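Local structure of alanyl-tRNA synthetase (Aquifex aeolicus, 3G98) at residues Gly7-His12 with Asp62-Lys67; Asp29-Arg34 with Asp38-Ala43; Ile50-Gly55 with Lys75-Gly80; Glu68-Val73 with Asp86-Gly91. The protein ligates alanine to its tRNA, and the C-Ala domain described here brings the enzyme's editing and aminoacylation functions together on one tRNA. One frame throughout, in Å; residues are numbered along the deposited sequence.

Overall arrangement
All four contacts pack helices, or the loops flanking them, against one mixed sheet of the DHHA1-type domain. Contact 2 lies on the face that carries helix 21-31; contacts 1, 3 and 4 lie on the face that carries helices 66-76 and 98-110. Contacts 3 and 4 are nearest, with centres about 6 Å apart, and use neighbouring strands, I54 O to A88 N being a probable hydrogen bond of 2.9 Å. Contacts 1 and 3, about 16 Å apart between centres, take in the two ends of helix 66-76. Strands 9-17 and 38-46 link contacts 1 and 2, and the salt bridge from R32 to D86 ties contact 2 to contact 4.

Contact 1: Gly7-His12 with Asp62-Lys67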
loop_
_atom_site.group_PDB
_atom_site.type_symbol
_atom_site.label_atom_id
_atom_site.label_comp_id
_atom_site.label_asym_id
_atom_site.label_seq_id
_atom_site.Cartn_x
_atom_site.Cartn_y
_atom_site.Cartn_z
ATOM N N GLY A 7 -4.163 9.425 -11.956
ATOM C CA GLY A 7 -4.071 8.894 -13.302
ATOM C C GLY A 7 -5.324 8.091 -13.580
ATOM O O GLY A 7 -6.430 8.551 -13.321
ATOM N N ASP A 8 -5.147 6.872 -14.076
ATOM C CA ASP A 8 -6.277 6.027 -14.424
ATOM C C ASP A 8 -6.644 5.088 -13.276
ATOM O O ASP A 8 -7.322 4.085 -13.489
ATOM C CB ASP A 8 -5.949 5.215 -15.682
ATOM C CG ASP A 8 -7.190 4.752 -16.420
ATOM O OD1 ASP A 8 -8.078 5.593 -16.683
ATOM O OD2 ASP A 8 -7.271 3.550 -16.749
ATOM N N PHE A 9 -6.195 5.410 -12.062
ATOM C CA PHE A 9 -6.426 4.539 -10.904
ATOM C C PHE A 9 -7.198 5.247 -9.791
ATOM O O PHE A 9 -7.252 6.475 -9.752
ATOM C CB PHE A 9 -5.086 4.026 -10.360
ATOM C CG PHE A 9 -4.133 3.577 -11.432
ATOM C CD1 PHE A 9 -3.027 4.350 -11.765
ATOM C CD2 PHE A 9 -4.351 2.397 -12.124
ATOM C CE1 PHE A 9 -2.150 3.944 -12.760
ATOM C CE2 PHE A 9 -3.476 1.984 -13.122
ATOM C CZ PHE A 9 -2.376 2.757 -13.439
ATOM N N THR A 10 -7.805 4.464 -8.897
ATOM C CA THR A 10 -8.391 5.001 -7.667
ATOM C C THR A 10 -7.566 4.523 -6.471
ATOM O O THR A 10 -7.497 3.319 -6.183
ATOM C CB THR A 10 -9.871 4.582 -7.478
ATOM O OG1 THR A 10 -10.666 5.095 -8.554
ATOM C CG2 THR A 10 -10.424 5.120 -6.160
ATOM N N LEU A 11 -6.931 5.468 -5.786
ATOM C CA LEU A 11 -6.079 5.148 -4.644
ATOM C C LEU A 11 -6.837 5.245 -3.325
ATOM O O LEU A 11 -7.455 6.265 -3.031
ATOM C CB LEU A 11 -4.849 6.061 -4.609
ATOM C CG LEU A 11 -3.910 5.859 -3.413
ATOM C CD1 LEU A 11 -3.299 4.468 -3.426
ATOM C CD2 LEU A 11 -2.811 6.926 -3.401
ATOM N N HIS A 12 -6.802 4.160 -2.554
ATOM C CA HIS A 12 -7.347 4.135 -1.198
ATOM C C HIS A 12 -6.182 3.981 -0.225
ATOM O O HIS A 12 -5.381 3.038 -0.330
ATOM C CB HIS A 12 -8.327 2.968 -1.019
ATOM C CG HIS A 12 -9.418 2.935 -2.042
ATOM N ND1 HIS A 12 -10.589 3.650 -1.904
ATOM C CD2 HIS A 12 -9.512 2.285 -3.227
ATOM C CE1 HIS A 12 -11.357 3.442 -2.960
ATOM N NE2 HIS A 12 -10.726 2.617 -3.777
ATOM N N ASP A 62 -0.337 -5.721 -14.082
ATOM C CA ASP A 62 0.803 -5.404 -14.942
ATOM C C ASP A 62 1.105 -3.917 -14.903
ATOM O O ASP A 62 2.263 -3.508 -14.968
ATOM C CB ASP A 62 0.564 -5.857 -16.391
ATOM C CG ASP A 62 0.890 -7.323 -16.609
ATOM O OD1 ASP A 62 1.460 -7.951 -15.691
ATOM O OD2 ASP A 62 0.581 -7.849 -17.701
ATOM N N LYS A 63 0.050 -3.114 -14.797
ATOM C CA LYS A 63 0.179 -1.665 -14.766
ATOM C C LYS A 63 0.793 -1.189 -13.462
ATOM O O LYS A 63 1.706 -0.361 -13.468
ATOM C CB LYS A 63 -1.180 -1.001 -14.982
ATOM C CG LYS A 63 -1.723 -1.214 -16.384
ATOM C CD LYS A 63 -3.135 -0.681 -16.538
ATOM C CE LYS A 63 -3.689 -1.060 -17.907
ATOM N NZ LYS A 63 -5.078 -0.579 -18.129
ATOM N N VAL A 64 0.273 -1.713 -12.355
ATOM C CA VAL A 64 0.770 -1.395 -11.019
ATOM C C VAL A 64 1.175 -2.690 -10.337
ATOM O O VAL A 64 0.333 -3.437 -9.833
ATOM C CB VAL A 64 -0.284 -0.676 -10.156
ATOM C CG1 VAL A 64 0.303 -0.333 -8.779
ATOM C CG2 VAL A 64 -0.783 0.575 -10.862
ATOM N N ASN A 65 2.474 -2.957 -10.354
ATOM C CA ASN A 65 3.020 -4.196 -9.830
ATOM C C ASN A 65 3.333 -4.046 -8.343
ATOM O O ASN A 65 4.261 -3.321 -7.962
ATOM C CB ASN A 65 4.275 -4.576 -10.624
ATOM C CG ASN A 65 4.732 -5.988 -10.345
ATOM O OD1 ASN A 65 4.649 -6.467 -9.218
ATOM N ND2 ASN A 65 5.217 -6.667 -11.378
ATOM N N ALA A 66 2.560 -4.727 -7.499
ATOM C CA ALA A 66 2.724 -4.564 -6.057
ATOM C C ALA A 66 4.093 -5.055 -5.581
ATOM O O ALA A 66 4.612 -4.563 -4.582
ATOM C CB ALA A 66 1.597 -5.257 -5.290
ATOM N N LYS A 67 4.666 -6.016 -6.305
ATOM C CA LYS A 67 6.021 -6.497 -6.048
ATOM C C LYS A 67 7.034 -5.355 -6.091
ATOM O O LYS A 67 7.908 -5.256 -5.225
ATOM C CB LYS A 67 6.421 -7.548 -7.093
ATOM C CG LYS A 67 6.225 -8.998 -6.692
ATOM C CD LYS A 67 6.821 -9.929 -7.761
ATOM C CE LYS A 67 7.333 -11.221 -7.151
ATOM N NZ LYS A 67 7.888 -12.139 -8.177
#
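F9, at the start of strand 9-17 in the mixed sheet of this DHHA1-type domain, packs against V64 in the loop that leads into helix 66-76. The strand and the loop are far apart in sequence, and F9 contributes most to their meeting, touching both V64 and K63. The methyl CG2 of V64 lies over one face of the phenyl ring, 3.9 Å from the ring centroid and 19° off the normal, a CH-pi contact. It is displaced toward the rim, and its closest ring atom is F9 CZ at 3.7 Å. The two side chains run past each other in opposite directions, so that the far end of the ring, rather than CB, receives the methyl. On F9, CG stands anti to the carbonyl carbon (chi1 -44°), which swings the ring off the strand and toward the loop. K63 adds a looser apolar touch: its CB approaches F9 CE2 at 4.2 Å, at an oblique angle to the ring. Its extended chain brings NZ to 4.9 Å from OD2 of D8, too far for a salt bridge, though the opposite charges probably attract weakly. Around the pair, L109 of helix 98-110 touches both F9 and V64, while V39 of the adjacent strand 38-46 and I60 also pack on the phenylalanine. Directly after V64, N65 takes the N-cap position of helix 66-76, its OD1 accepting a weak, bent hydrogen bond of 2.9 Å from K67 N.

Contact 2: Asp29-Arg34 with Asp38-Ala43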
loop_
_atom_site.group_PDB
_atom_site.type_symbol
_atom_site.label_atom_id
_atom_site.label_comp_id
_atom_site.label_asym_id
_atom_site.label_seq_id
_atom_site.Cartn_x
_atom_site.Cartn_y
_atom_site.Cartn_z
ATOM N N ASP A 29 -6.948 -6.745 0.824
ATOM C CA ASP A 29 -7.449 -7.710 -0.144
ATOM C C ASP A 29 -8.909 -7.406 -0.490
ATOM O O ASP A 29 -9.277 -7.351 -1.664
ATOM C CB ASP A 29 -7.259 -9.127 0.419
ATOM C CG ASP A 29 -7.807 -10.211 -0.488
ATOM O OD1 ASP A 29 -7.701 -10.104 -1.726
ATOM O OD2 ASP A 29 -8.332 -11.196 0.059
ATOM N N MET A 30 -9.731 -7.185 0.529
ATOM C CA MET A 30 -11.150 -6.890 0.309
ATOM C C MET A 30 -11.359 -5.589 -0.462
ATOM O O MET A 30 -12.173 -5.528 -1.383
ATOM C CB MET A 30 -11.891 -6.809 1.639
ATOM C CG MET A 30 -12.091 -8.151 2.303
ATOM S SD MET A 30 -13.245 -8.003 3.666
ATOM C CE MET A 30 -12.388 -6.791 4.667
ATOM N N LEU A 31 -10.627 -4.551 -0.073
ATOM C CA LEU A 31 -10.764 -3.242 -0.705
ATOM C C LEU A 31 -10.389 -3.185 -2.190
ATOM O O LEU A 31 -10.906 -2.329 -2.910
ATOM C CB LEU A 31 -9.973 -2.183 0.065
ATOM C CG LEU A 31 -10.492 -1.824 1.454
ATOM C CD1 LEU A 31 -9.476 -0.922 2.161
ATOM C CD2 LEU A 31 -11.846 -1.147 1.344
ATOM N N ARG A 32 -9.484 -4.051 -2.656
ATOM C CA ARG A 32 -9.083 -3.992 -4.074
ATOM C C ARG A 32 -10.011 -4.797 -4.976
ATOM O O ARG A 32 -9.862 -4.799 -6.192
ATOM C CB ARG A 32 -7.615 -4.388 -4.298
ATOM C CG ARG A 32 -7.190 -5.711 -3.698
ATOM C CD ARG A 32 -7.744 -6.898 -4.463
ATOM N NE ARG A 32 -7.218 -8.161 -3.935
ATOM C CZ ARG A 32 -6.223 -8.845 -4.491
ATOM N NH1 ARG A 32 -5.655 -8.406 -5.604
ATOM N NH2 ARG A 32 -5.814 -9.984 -3.949
ATOM N N GLN A 33 -10.963 -5.479 -4.357
ATOM C CA GLN A 33 -11.942 -6.281 -5.081
ATOM C C GLN A 33 -13.115 -5.408 -5.517
ATOM O O GLN A 33 -13.995 -5.847 -6.258
ATOM C CB GLN A 33 -12.446 -7.406 -4.180
ATOM C CG GLN A 33 -11.384 -8.402 -3.763
ATOM C CD GLN A 33 -11.908 -9.428 -2.780
ATOM O OE1 GLN A 33 -13.116 -9.604 -2.636
ATOM N NE2 GLN A 33 -10.999 -10.119 -2.101
ATOM N N ARG A 34 -13.099 -4.164 -5.053
ATOM C CA ARG A 34 -14.180 -3.210 -5.259
ATOM C C ARG A 34 -14.418 -2.969 -6.748
ATOM O O ARG A 34 -15.473 -3.312 -7.289
ATOM C CB ARG A 34 -13.822 -1.893 -4.561
ATOM C CG ARG A 34 -14.987 -1.109 -3.965
ATOM C CD ARG A 34 -16.024 -0.719 -5.014
ATOM N NE ARG A 34 -16.767 0.481 -4.632
ATOM C CZ ARG A 34 -17.543 0.573 -3.554
ATOM N NH1 ARG A 34 -17.671 -0.459 -2.732
ATOM N NH2 ARG A 34 -18.182 1.706 -3.294
ATOM N N ASP A 38 -8.574 -0.287 -8.663
ATOM C CA ASP A 38 -8.222 0.089 -7.291
ATOM C C ASP A 38 -6.761 -0.193 -6.945
ATOM O O ASP A 38 -6.221 -1.237 -7.299
ATOM C CB ASP A 38 -9.103 -0.660 -6.290
ATOM C CG ASP A 38 -10.572 -0.311 -6.425
ATOM O OD1 ASP A 38 -10.896 0.872 -6.665
ATOM O OD2 ASP A 38 -11.405 -1.229 -6.286
ATOM N N VAL A 39 -6.140 0.754 -6.250
ATOM C CA VAL A 39 -4.833 0.566 -5.642
ATOM C C VAL A 39 -5.021 0.884 -4.162
ATOM O O VAL A 39 -5.523 1.947 -3.807
ATOM C CB VAL A 39 -3.753 1.515 -6.245
ATOM C CG1 VAL A 39 -2.391 1.261 -5.592
ATOM C CG2 VAL A 39 -3.652 1.352 -7.768
ATOM N N VAL A 40 -4.638 -0.042 -3.296
ATOM C CA VAL A 40 -4.847 0.135 -1.860
ATOM C C VAL A 40 -3.498 0.157 -1.169
ATOM O O VAL A 40 -2.699 -0.771 -1.327
ATOM C CB VAL A 40 -5.687 -1.019 -1.281
ATOM C CG1 VAL A 40 -5.910 -0.837 0.217
ATOM C CG2 VAL A 40 -7.003 -1.155 -2.042
ATOM N N PHE A 41 -3.226 1.225 -0.425
ATOM C CA PHE A 41 -1.989 1.308 0.344
ATOM C C PHE A 41 -2.347 1.618 1.778
ATOM O O PHE A 41 -2.648 2.757 2.126
ATOM C CB PHE A 41 -1.060 2.373 -0.260
ATOM C CG PHE A 41 0.205 2.628 0.528
ATOM C CD1 PHE A 41 0.926 1.583 1.107
ATOM C CD2 PHE A 41 0.692 3.924 0.660
ATOM C CE1 PHE A 41 2.105 1.836 1.817
ATOM C CE2 PHE A 41 1.866 4.177 1.353
ATOM C CZ PHE A 41 2.568 3.128 1.940
ATOM N N ILE A 42 -2.353 0.592 2.619
ATOM C CA ILE A 42 -2.720 0.819 4.009
ATOM C C ILE A 42 -1.616 0.330 4.921
ATOM O O ILE A 42 -0.811 -0.528 4.552
ATOM C CB ILE A 42 -4.077 0.186 4.397
ATOM C CG1 ILE A 42 -4.054 -1.330 4.183
ATOM C CG2 ILE A 42 -5.218 0.854 3.623
ATOM C CD1 ILE A 42 -5.346 -2.033 4.611
ATOM N N ALA A 43 -1.581 0.896 6.113
ATOM C CA ALA A 43 -0.504 0.611 7.035
ATOM C C ALA A 43 -1.059 0.546 8.447
ATOM O O ALA A 43 -2.154 1.057 8.724
ATOM C CB ALA A 43 0.560 1.678 6.933
#
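L31 and V40 meet side chain to side chain at about a right angle, with L31 CB 3.8 Å from V40 CG2. R32 adds its CB to the same valine methyl, at 4.0 Å from V40 CG2. D38 OD2 lies only 3.0 Å from R34 CB, while T35 N donates it a hydrogen bond. These contacts lie where helix 21-31 of a beta-alpha-beta unit hands over to strand 38-46, the parallel neighbour of 9-17. S57 OG braces the junction by hydrogen bonding with both R32 O and D38 N. The arginine folds back onto the end of helix 21-31: with CG set between the backbone N and the carbonyl carbon (chi1 52°) and the chain bent at chi2, its NE (3.0 Å) and NH2 (2.9 Å) both grip D29 OD1 side-on. The oxygen lies in the guanidinium plane; toward NE it uses its anti lone pair, while NH2 meets it on the anti side but 32° out of the carboxylate plane. Farther out, R32 NH1 reaches across to strand 49-56 and beyond, bonding V56 O and forming the salt bridge with D86 OD2. With an alanine here, D29 and D86 would probably lose the positive partner they share.

Contact 3: Ile50-Gly55 with Lys75-Gly80; sequences INFVIG and KVLKGG
A Schellman motif ends helix 66-76, and the first residue beyond the helix, L77, drops its side chain onto F52 of strand 49-56. K78 is the C-prime residue, with positive phi, and its N bonds back to K75 O. The leucine methyl CD1 sits over one face of the phenyl ring, 3.8 Å from the centroid and 25° off the normal, a CH-pi contact. It is shifted toward the rim, so F52 CD1 is its nearest ring atom, at 3.5 Å. On F52, CG lies between the backbone N and the carbonyl carbon (chi1 50°), a setting that carries the ring out from the sheet toward the incoming leucine. I50, two residues earlier on the same side of the strand, adds a looser touch of 4.3 Å from its CG2 to L77 CB. F41 and A43 of strand 38-46 pack against the phenylalanine as well. Cutting the ring back to an alanine is likely to open a gap beside L77 CD1 and strip the helix end of its main apolar support on this strand. G80 O comes to 3.1 Å from F52 CZ. This buried carbonyl has no hydrogen-bonding partner in the model, so the ring's C-H groups could at most offer it weak electrostatic compensation.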
loop_
_atom_site.group_PDB
_atom_site.type_symbol
_atom_site.label_atom_id
_atom_site.label_comp_id
_atom_site.label_asym_id
_atom_site.label_seq_id
_atom_site.Cartn_x
_atom_site.Cartn_y
_atom_site.Cartn_z
ATOM N N ILE A 50 6.060 -0.049 11.803
ATOM C CA ILE A 50 4.942 0.067 10.883
ATOM C C ILE A 50 4.900 -1.122 9.905
ATOM O O ILE A 50 5.914 -1.522 9.327
ATOM C CB ILE A 50 4.962 1.434 10.138
ATOM C CG1 ILE A 50 3.774 1.571 9.189
ATOM C CG2 ILE A 50 6.286 1.628 9.372
ATOM C CD1 ILE A 50 3.533 3.015 8.759
ATOM N N ASN A 51 3.720 -1.703 9.762
ATOM C CA ASN A 51 3.495 -2.768 8.796
ATOM C C ASN A 51 2.625 -2.194 7.690
ATOM O O ASN A 51 1.736 -1.398 7.962
ATOM C CB ASN A 51 2.805 -3.960 9.476
ATOM C CG ASN A 51 2.627 -5.149 8.544
ATOM O OD1 ASN A 51 1.729 -5.167 7.707
ATOM N ND2 ASN A 51 3.481 -6.160 8.703
ATOM N N PHE A 52 2.881 -2.590 6.448
ATOM C CA PHE A 52 2.163 -1.990 5.338
ATOM C C PHE A 52 1.863 -2.989 4.217
ATOM O O PHE A 52 2.575 -3.979 4.032
ATOM C CB PHE A 52 2.925 -0.768 4.800
ATOM C CG PHE A 52 4.372 -1.028 4.532
ATOM C CD1 PHE A 52 5.314 -0.919 5.555
ATOM C CD2 PHE A 52 4.797 -1.414 3.266
ATOM C CE1 PHE A 52 6.650 -1.168 5.325
ATOM C CE2 PHE A 52 6.140 -1.677 3.023
ATOM C CZ PHE A 52 7.071 -1.554 4.057
ATOM N N VAL A 53 0.800 -2.707 3.475
ATOM C CA VAL A 53 0.331 -3.594 2.423
ATOM C C VAL A 53 -0.043 -2.776 1.190
ATOM O O VAL A 53 -0.591 -1.677 1.299
ATOM C CB VAL A 53 -0.929 -4.359 2.869
ATOM C CG1 VAL A 53 -1.535 -5.149 1.694
ATOM C CG2 VAL A 53 -0.626 -5.280 4.072
ATOM N N ILE A 54 0.252 -3.330 0.027
ATOM C CA ILE A 54 -0.230 -2.792 -1.240
ATOM C C ILE A 54 -1.049 -3.886 -1.900
ATOM O O ILE A 54 -0.560 -5.000 -2.099
ATOM C CB ILE A 54 0.930 -2.401 -2.185
ATOM C CG1 ILE A 54 1.802 -1.307 -1.567
ATOM C CG2 ILE A 54 0.377 -1.933 -3.543
ATOM C CD1 ILE A 54 1.305 0.080 -1.820
ATOM N N GLY A 55 -2.308 -3.578 -2.192
ATOM C CA GLY A 55 -3.163 -4.492 -2.947
ATOM C C GLY A 55 -3.703 -3.758 -4.153
ATOM O O GLY A 55 -4.064 -2.586 -4.052
ATOM N N LYS A 75 11.109 1.351 1.165
ATOM C CA LYS A 75 12.340 2.116 1.367
ATOM C C LYS A 75 12.093 3.382 2.191
ATOM O O LYS A 75 12.839 3.679 3.127
ATOM C CB LYS A 75 12.980 2.476 0.022
ATOM C CG LYS A 75 14.160 3.418 0.141
ATOM C CD LYS A 75 14.858 3.562 -1.198
ATOM C CE LYS A 75 16.154 4.342 -1.065
ATOM N NZ LYS A 75 16.873 4.349 -2.362
ATOM N N VAL A 76 11.045 4.121 1.839
ATOM C CA VAL A 76 10.663 5.340 2.562
ATOM C C VAL A 76 10.329 5.059 4.032
ATOM O O VAL A 76 10.667 5.842 4.928
ATOM C CB VAL A 76 9.480 6.047 1.858
ATOM C CG1 VAL A 76 8.964 7.201 2.684
ATOM C CG2 VAL A 76 9.908 6.522 0.466
ATOM N N LEU A 77 9.697 3.918 4.279
ATOM C CA LEU A 77 9.280 3.538 5.624
ATOM C C LEU A 77 10.387 2.793 6.377
ATOM O O LEU A 77 10.140 2.217 7.437
ATOM C CB LEU A 77 8.003 2.690 5.551
ATOM C CG LEU A 77 6.786 3.429 4.991
ATOM C CD1 LEU A 77 5.602 2.477 4.864
ATOM C CD2 LEU A 77 6.430 4.603 5.904
ATOM N N LYS A 78 11.603 2.830 5.827
ATOM C CA LYS A 78 12.764 2.153 6.405
ATOM C C LYS A 78 12.453 0.675 6.617
ATOM O O LYS A 78 12.605 0.139 7.721
ATOM C CB LYS A 78 13.193 2.824 7.718
ATOM C CG LYS A 78 13.524 4.313 7.567
ATOM C CD LYS A 78 14.756 4.508 6.693
ATOM C CE LYS A 78 15.215 5.961 6.692
ATOM N NZ LYS A 78 16.502 6.096 5.937
ATOM N N GLY A 79 11.986 0.032 5.549
ATOM C CA GLY A 79 11.640 -1.378 5.595
ATOM C C GLY A 79 11.708 -2.031 4.225
ATOM O O GLY A 79 12.216 -1.449 3.263
ATOM N N GLY A 80 11.197 -3.252 4.140
ATOM C CA GLY A 80 11.242 -3.999 2.895
ATOM C C GLY A 80 9.852 -4.399 2.486
ATOM O O GLY A 80 8.891 -3.692 2.778
#

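Contact 4: Glu68-Val73 with Asp86-Gly91; sequences EVIREV and DLAQGG
I70 and A88 join helix 66-76 to strand 87-92, a branched isoleucine meeting a small alanine. Just before it, V69 faces elsewhere, packing on L105 of helix 98-110 and on V64. I70 itself points at the strand and spreads along three of its residues. Its CB lies 3.7 Å from A88 CB, and CG2 rests on that same methyl at 3.8 Å. The other branch, CG1, extends anti to the backbone N (chi1 -165°) and runs over the peptide that follows, 3.9 Å from Q89 N. A turn at chi2 (71°) then sets CD1 beside A88 O at 3.7 Å and near G90 N at 4.2 Å. Thus the isoleucine lies on strand backbone as much as on side chain, which the small A88 permits. R71 turns its guanidinium back along the helix, NH2 bonding K67 O. E72 leans on I108, and V73 reaches F41. The short helix and strand segments run nearly parallel, 23° apart, with axes 8.0 Å from each other at closest. F52 and I54 of strand 49-56 also touch I70, placing it over two adjacent strands. On the opposite face of the sheet, Q89 hydrogen bonds P21 O through NE2 and R25 NH1 through OE1, tying the strand to helix 21-31; NE2 also meets OD1 of N51 in one of that residue's two conformers.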
loop_
_atom_site.group_PDB
_atom_site.type_symbol
_atom_site.label_atom_id
_atom_site.label_comp_id
_atom_site.label_asym_id
_atom_site.label_seq_id
_atom_site.Cartn_x
_atom_site.Cartn_y
_atom_site.Cartn_z
ATOM N N GLU A 68 6.933 -4.511 -7.119
ATOM C CA GLU A 68 7.859 -3.400 -7.287
ATOM C C GLU A 68 7.532 -2.295 -6.293
ATOM O O GLU A 68 8.397 -1.805 -5.571
ATOM C CB GLU A 68 7.757 -2.820 -8.699
ATOM C CG GLU A 68 8.011 -3.809 -9.817
ATOM C CD GLU A 68 7.955 -3.149 -11.178
ATOM O OE1 GLU A 68 8.295 -1.949 -11.267
ATOM O OE2 GLU A 68 7.576 -3.831 -12.154
ATOM N N VAL A 69 6.265 -1.916 -6.275
ATOM C CA VAL A 69 5.798 -0.769 -5.514
ATOM C C VAL A 69 5.976 -0.943 -4.003
ATOM O O VAL A 69 6.242 0.021 -3.294
ATOM C CB VAL A 69 4.326 -0.480 -5.844
ATOM C CG1 VAL A 69 3.833 0.729 -5.070
ATOM C CG2 VAL A 69 4.170 -0.245 -7.335
ATOM N N ILE A 70 5.826 -2.167 -3.513
ATOM C CA ILE A 70 5.954 -2.400 -2.075
ATOM C C ILE A 70 7.375 -2.054 -1.636
ATOM O O ILE A 70 7.588 -1.495 -0.574
ATOM C CB ILE A 70 5.581 -3.844 -1.681
ATOM C CG1 ILE A 70 5.373 -3.965 -0.164
ATOM C CG2 ILE A 70 6.627 -4.843 -2.173
ATOM C CD1 ILE A 70 4.111 -3.293 0.348
ATOM N N ARG A 71 8.349 -2.362 -2.482
ATOM C CA ARG A 71 9.738 -2.083 -2.151
ATOM C C ARG A 71 10.061 -0.594 -2.189
ATOM O O ARG A 71 10.905 -0.115 -1.418
ATOM C CB ARG A 71 10.670 -2.849 -3.091
ATOM C CG ARG A 71 10.667 -4.353 -2.843
ATOM C CD ARG A 71 11.404 -5.073 -3.954
ATOM N NE ARG A 71 11.706 -6.450 -3.580
ATOM C CZ ARG A 71 10.891 -7.478 -3.783
ATOM N NH1 ARG A 71 11.257 -8.699 -3.409
ATOM N NH2 ARG A 71 9.711 -7.284 -4.362
ATOM N N GLU A 72 9.394 0.136 -3.081
ATOM C CA GLU A 72 9.581 1.591 -3.182
ATOM C C GLU A 72 9.031 2.346 -1.965
ATOM O O GLU A 72 9.732 3.175 -1.376
ATOM C CB GLU A 72 8.993 2.129 -4.491
ATOM C CG GLU A 72 9.714 1.561 -5.722
ATOM C CD GLU A 72 9.061 1.927 -7.044
ATOM O OE1 GLU A 72 7.997 1.356 -7.367
ATOM O OE2 GLU A 72 9.631 2.770 -7.773
ATOM N N VAL A 73 7.784 2.068 -1.586
ATOM C CA VAL A 73 7.249 2.657 -0.357
ATOM C C VAL A 73 7.960 2.093 0.874
ATOM O O VAL A 73 8.171 2.803 1.870
ATOM C CB VAL A 73 5.704 2.509 -0.229
ATOM C CG1 VAL A 73 5.010 3.139 -1.438
ATOM C CG2 VAL A 73 5.284 1.049 -0.055
ATOM N N ASP A 86 -0.288 -8.579 -7.412
ATOM C CA ASP A 86 -1.582 -8.008 -7.032
ATOM C C ASP A 86 -1.708 -7.708 -5.541
ATOM O O ASP A 86 -2.598 -6.956 -5.139
ATOM C CB ASP A 86 -2.744 -8.888 -7.501
ATOM C CG ASP A 86 -2.778 -10.232 -6.799
ATOM O OD1 ASP A 86 -1.750 -10.946 -6.818
ATOM O OD2 ASP A 86 -3.837 -10.574 -6.227
ATOM N N LEU A 87 -0.811 -8.284 -4.741
ATOM C CA LEU A 87 -0.838 -8.116 -3.287
ATOM C C LEU A 87 0.535 -8.381 -2.654
ATOM O O LEU A 87 1.099 -9.484 -2.754
ATOM C CB LEU A 87 -1.896 -9.028 -2.661
ATOM C CG LEU A 87 -2.255 -8.821 -1.184
ATOM C CD1 LEU A 87 -2.906 -7.457 -0.960
ATOM C CD2 LEU A 87 -3.162 -9.939 -0.676
ATOM N N ALA A 88 1.057 -7.367 -1.980
ATOM C CA ALA A 88 2.385 -7.457 -1.356
ATOM C C ALA A 88 2.377 -6.762 0.009
ATOM O O ALA A 88 1.516 -5.931 0.277
ATOM C CB ALA A 88 3.431 -6.837 -2.271
ATOM N N GLN A 89 3.338 -7.101 0.868
ATOM C CA GLN A 89 3.321 -6.634 2.253
ATOM C C GLN A 89 4.740 -6.508 2.793
ATOM O O GLN A 89 5.655 -7.189 2.319
ATOM C CB GLN A 89 2.490 -7.608 3.110
ATOM C CG GLN A 89 2.427 -7.320 4.610
ATOM C CD GLN A 89 1.285 -8.080 5.293
ATOM O OE1 GLN A 89 0.888 -9.158 4.844
ATOM N NE2 GLN A 89 0.748 -7.511 6.371
ATOM N N GLY A 90 4.925 -5.639 3.782
ATOM C CA GLY A 90 6.245 -5.459 4.383
ATOM C C GLY A 90 6.187 -4.826 5.762
ATOM O O GLY A 90 5.116 -4.423 6.241
ATOM N N GLY A 91 7.349 -4.749 6.403
ATOM C CA GLY A 91 7.469 -4.095 7.698
ATOM C C GLY A 91 8.610 -3.099 7.643
ATOM O O GLY A 91 9.533 -3.242 6.830
#